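TRAP dicarboxylate transporter, DctP subunit (Chromohalobacter salexigens, PDB 4P1L) binds D-glucuronate and probably hands it, in the periplasm, to the membrane permease of a TRAP transport system. Local coordinates at residues A[153-161]-A[288-299]. Residues are numbered along the deposited sequence; the frame is centred on the assembly and turned at random.
Sequences HPVETPDDV and NEVDDKSAFQAK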
loop_
_atom_site.group_PDB
_atom_site.type_symbol
_atom_site.label_atom_id
_atom_site.label_comp_id
_atom_site.label_asym_id
_atom_site.label_seq_id
_atom_site.Cartn_x
_atom_site.Cartn_y
_atom_site.Cartn_z
ATOM N N HIS A 153 7.186 16.801 -17.366
ATOM C CA HIS A 153 7.522 18.037 -16.650
ATOM C C HIS A 153 7.335 17.921 -15.148
ATOM O O HIS A 153 6.585 17.066 -14.678
ATOM C CB HIS A 153 6.680 19.207 -17.175
ATOM C CG HIS A 153 5.199 19.011 -17.048
ATOM N ND1 HIS A 153 4.419 18.527 -18.078
ATOM C CD2 HIS A 153 4.348 19.253 -16.019
ATOM C CE1 HIS A 153 3.151 18.497 -17.697
ATOM N NE2 HIS A 153 3.083 18.928 -16.450
ATOM N N PRO A 154 8.001 18.794 -14.387
ATOM C CA PRO A 154 7.747 18.826 -12.949
ATOM C C PRO A 154 6.313 19.250 -12.697
ATOM O O PRO A 154 5.781 20.115 -13.401
ATOM C CB PRO A 154 8.719 19.891 -12.426
ATOM C CG PRO A 154 9.750 20.058 -13.524
ATOM C CD PRO A 154 9.048 19.753 -14.795
ATOM N N VAL A 155 5.693 18.645 -11.704
ATOM C CA VAL A 155 4.396 19.111 -11.221
ATOM C C VAL A 155 4.593 20.005 -10.006
ATOM O O VAL A 155 5.138 19.576 -8.991
ATOM C CB VAL A 155 3.477 17.924 -10.844
ATOM C CG1 VAL A 155 2.251 18.426 -10.077
ATOM C CG2 VAL A 155 3.066 17.182 -12.086
ATOM N N GLU A 156 4.181 21.259 -10.131
ATOM C CA GLU A 156 4.382 22.248 -9.089
ATOM C C GLU A 156 3.082 22.558 -8.409
ATOM O O GLU A 156 3.049 22.723 -7.194
ATOM C CB GLU A 156 4.952 23.564 -9.657
ATOM C CG GLU A 156 6.298 23.457 -10.352
ATOM C CD GLU A 156 7.476 23.241 -9.404
ATOM O OE1 GLU A 156 7.263 22.762 -8.256
ATOM O OE2 GLU A 156 8.623 23.582 -9.819
ATOM N N THR A 157 2.012 22.636 -9.203
ATOM C CA THR A 157 0.678 22.928 -8.708
ATOM C C THR A 157 -0.312 21.955 -9.325
ATOM O O THR A 157 0.001 21.251 -10.282
ATOM C CB THR A 157 0.235 24.350 -9.086
ATOM O OG1 THR A 157 0.144 24.444 -10.509
ATOM C CG2 THR A 157 1.229 25.374 -8.597
ATOM N N PRO A 158 -1.526 21.905 -8.779
ATOM C CA PRO A 158 -2.491 20.987 -9.377
ATOM C C PRO A 158 -2.706 21.171 -10.887
ATOM O O PRO A 158 -2.879 20.175 -11.608
ATOM C CB PRO A 158 -3.756 21.256 -8.561
ATOM C CG PRO A 158 -3.233 21.620 -7.203
ATOM C CD PRO A 158 -2.032 22.496 -7.530
ATOM N N ASP A 159 -2.659 22.399 -11.375
ATOM C CA ASP A 159 -2.869 22.621 -12.800
ATOM C C ASP A 159 -1.799 21.977 -13.692
ATOM O O ASP A 159 -2.068 21.709 -14.853
ATOM C CB ASP A 159 -3.037 24.120 -13.106
ATOM C CG ASP A 159 -4.426 24.637 -12.707
ATOM O OD1 ASP A 159 -5.195 23.883 -12.059
ATOM O OD2 ASP A 159 -4.756 25.795 -13.035
ATOM N N ASP A 160 -0.614 21.683 -13.148
ATOM C CA ASP A 160 0.400 20.961 -13.912
ATOM C C ASP A 160 0.028 19.485 -14.148
ATOM O O ASP A 160 0.674 18.809 -14.944
ATOM C CB ASP A 160 1.778 21.046 -13.235
ATOM C CG ASP A 160 2.326 22.453 -13.186
ATOM O OD1 ASP A 160 2.096 23.206 -14.145
ATOM O OD2 ASP A 160 2.974 22.816 -12.186
ATOM N N VAL A 161 -1.003 18.987 -13.473
ATOM C CA VAL A 161 -1.433 17.619 -13.720
ATOM C C VAL A 161 -2.303 17.551 -15.007
ATOM O O VAL A 161 -2.486 16.469 -15.562
ATOM C CB VAL A 161 -2.157 17.019 -12.487
ATOM C CG1 VAL A 161 -2.481 15.551 -12.703
ATOM C CG2 VAL A 161 -1.257 17.147 -11.249
ATOM N N ASN A 288 11.286 17.212 -7.340
ATOM C CA ASN A 288 10.875 18.521 -6.842
ATOM C C ASN A 288 9.802 18.405 -5.789
ATOM O O ASN A 288 8.877 17.609 -5.932
ATOM C CB ASN A 288 10.363 19.454 -7.969
ATOM C CG ASN A 288 9.011 19.015 -8.542
ATOM O OD1 ASN A 288 8.920 18.011 -9.249
ATOM N ND2 ASN A 288 7.971 19.784 -8.263
ATOM N N GLU A 289 9.939 19.192 -4.722
ATOM C CA GLU A 289 8.851 19.426 -3.797
ATOM C C GLU A 289 7.833 20.210 -4.630
ATOM O O GLU A 289 8.216 21.000 -5.502
ATOM C CB GLU A 289 9.298 20.267 -2.590
ATOM C CG GLU A 289 10.481 19.687 -1.804
ATOM C CD GLU A 289 10.076 18.515 -0.906
ATOM O OE1 GLU A 289 8.859 18.191 -0.795
ATOM O OE2 GLU A 289 10.984 17.921 -0.297
ATOM N N VAL A 290 6.556 20.001 -4.365
ATOM C CA VAL A 290 5.518 20.809 -4.980
ATOM C C VAL A 290 5.445 22.147 -4.270
ATOM O O VAL A 290 6.000 22.319 -3.186
ATOM C CB VAL A 290 4.118 20.123 -4.995
ATOM C CG1 VAL A 290 4.163 18.817 -5.798
ATOM C CG2 VAL A 290 3.573 19.866 -3.580
ATOM N N ASP A 291 4.778 23.102 -4.900
ATOM C CA ASP A 291 4.619 24.433 -4.339
ATOM C C ASP A 291 3.942 24.395 -2.992
ATOM O O ASP A 291 4.416 25.014 -2.061
ATOM C CB ASP A 291 3.769 25.308 -5.268
ATOM C CG ASP A 291 4.569 25.895 -6.404
ATOM O OD1 ASP A 291 5.727 25.450 -6.612
ATOM O OD2 ASP A 291 4.044 26.803 -7.076
ATOM N N ASP A 292 2.821 23.688 -2.904
ATOM C CA ASP A 292 1.942 23.766 -1.732
ATOM C C ASP A 292 0.998 22.553 -1.687
ATOM O O ASP A 292 -0.011 22.513 -2.395
ATOM C CB ASP A 292 1.165 25.063 -1.789
ATOM C CG ASP A 292 0.156 25.205 -0.659
ATOM O OD1 ASP A 292 0.218 24.435 0.338
ATOM O OD2 ASP A 292 -0.696 26.103 -0.795
ATOM N N LYS A 293 1.353 21.570 -0.860
ATOM C CA LYS A 293 0.595 20.335 -0.756
ATOM C C LYS A 293 -0.842 20.623 -0.338
ATOM O O LYS A 293 -1.782 19.925 -0.747
ATOM C CB LYS A 293 1.286 19.360 0.215
ATOM C CG LYS A 293 2.463 18.599 -0.401
ATOM C CD LYS A 293 3.307 17.854 0.663
ATOM C CE LYS A 293 2.483 16.820 1.432
ATOM N NZ LYS A 293 3.325 16.049 2.449
ATOM N N SER A 294 -1.038 21.687 0.429
ATOM C CA SER A 294 -2.387 22.032 0.861
ATOM C C SER A 294 -3.304 22.405 -0.329
ATOM O O SER A 294 -4.539 22.252 -0.259
ATOM C CB SER A 294 -2.344 23.128 1.922
ATOM O OG SER A 294 -2.295 24.390 1.309
ATOM N N ALA A 295 -2.717 22.863 -1.437
ATOM C CA ALA A 295 -3.516 23.190 -2.625
ATOM C C ALA A 295 -4.064 21.922 -3.282
ATOM O O ALA A 295 -5.168 21.911 -3.843
ATOM C CB ALA A 295 -2.713 24.024 -3.644
ATOM N N PHE A 296 -3.292 20.840 -3.209
ATOM C CA PHE A 296 -3.738 19.565 -3.730
ATOM C C PHE A 296 -4.801 19.004 -2.820
ATOM O O PHE A 296 -5.833 18.539 -3.276
ATOM C CB PHE A 296 -2.578 18.577 -3.798
ATOM C CG PHE A 296 -1.674 18.797 -4.971
ATOM C CD1 PHE A 296 -0.632 19.715 -4.891
ATOM C CD2 PHE A 296 -1.849 18.086 -6.135
ATOM C CE1 PHE A 296 0.209 19.921 -5.959
ATOM C CE2 PHE A 296 -1.006 18.289 -7.192
ATOM C CZ PHE A 296 0.012 19.227 -7.107
ATOM N N GLN A 297 -4.538 19.081 -1.520
ATOM C CA GLN A 297 -5.469 18.578 -0.531
ATOM C C GLN A 297 -6.811 19.289 -0.608
ATOM O O GLN A 297 -7.863 18.657 -0.481
ATOM C CB GLN A 297 -4.863 18.739 0.851
ATOM C CG GLN A 297 -5.750 18.252 1.991
ATOM C CD GLN A 297 -5.003 18.212 3.325
ATOM O OE1 GLN A 297 -3.912 18.772 3.453
ATOM N NE2 GLN A 297 -5.597 17.560 4.321
ATOM N N ALA A 298 -6.795 20.612 -0.814
ATOM C CA ALA A 298 -8.041 21.367 -0.842
ATOM C C ALA A 298 -8.930 20.853 -1.978
ATOM O O ALA A 298 -10.157 20.789 -1.843
ATOM C CB ALA A 298 -7.772 22.845 -1.003
ATOM N N LYS A 299 -8.312 20.458 -3.087
ATOM C CA LYS A 299 -9.081 19.938 -4.218
ATOM C C LYS A 299 -9.750 18.582 -3.950
ATOM O O LYS A 299 -10.586 18.133 -4.746
ATOM C CB LYS A 299 -8.185 19.839 -5.448
ATOM C CG LYS A 299 -7.914 21.195 -6.081
ATOM C CD LYS A 299 -7.208 21.017 -7.390
ATOM C CE LYS A 299 -7.629 22.065 -8.412
ATOM N NZ LYS A 299 -7.282 23.419 -7.961
HETATM O O HOH W 1 1.055 23.176 -5.125
#
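The pyrrolidine ring of P158 lies over one face of F296: its CG stands 3.7 Å from the ring centroid and almost exactly on the ring normal, a CH-pi contact. V155 CG1 and V161 CG2 meet the same phenyl ring at its edge, near its plane. With CG anti to its carbonyl carbon (chi1 -78°), F296 brings its ring against P158, at the start of the 3-10 segment 158-161, while the aliphatic part of K299 runs alongside, K299 CD lying 3.7 Å from P158 CB.

Polar bonds join the other end. N288 ND2 gives a fairly straight bond to V155 O (2.9 Å), which lies in the amide plane although the nitrogen sits above the carbonyl plane. The same ND2 also donates to E289 O and, weakly, to E156 OE1, whose carboxylate is turned 80° from the amide. Putting an alanine at N288 would probably leave V155 O without this donor, S225 OG without its bond to OD1, and E156 OE1, close to the carboxylate of D291, without its weak donor. E156 O is gripped twice, by D291 N in its carbonyl plane (2.9 Å) and by a water that bridges to D292 N.

N288 OD1 and V155 N both bond S225 OG, so strand 223-230 ties the loop after strand 146-150 to the edge strand 286-288, while T227 of that inner strand and F106 pack against F296, in the short helix 293-298 that precedes helices 301-310 and 315-323.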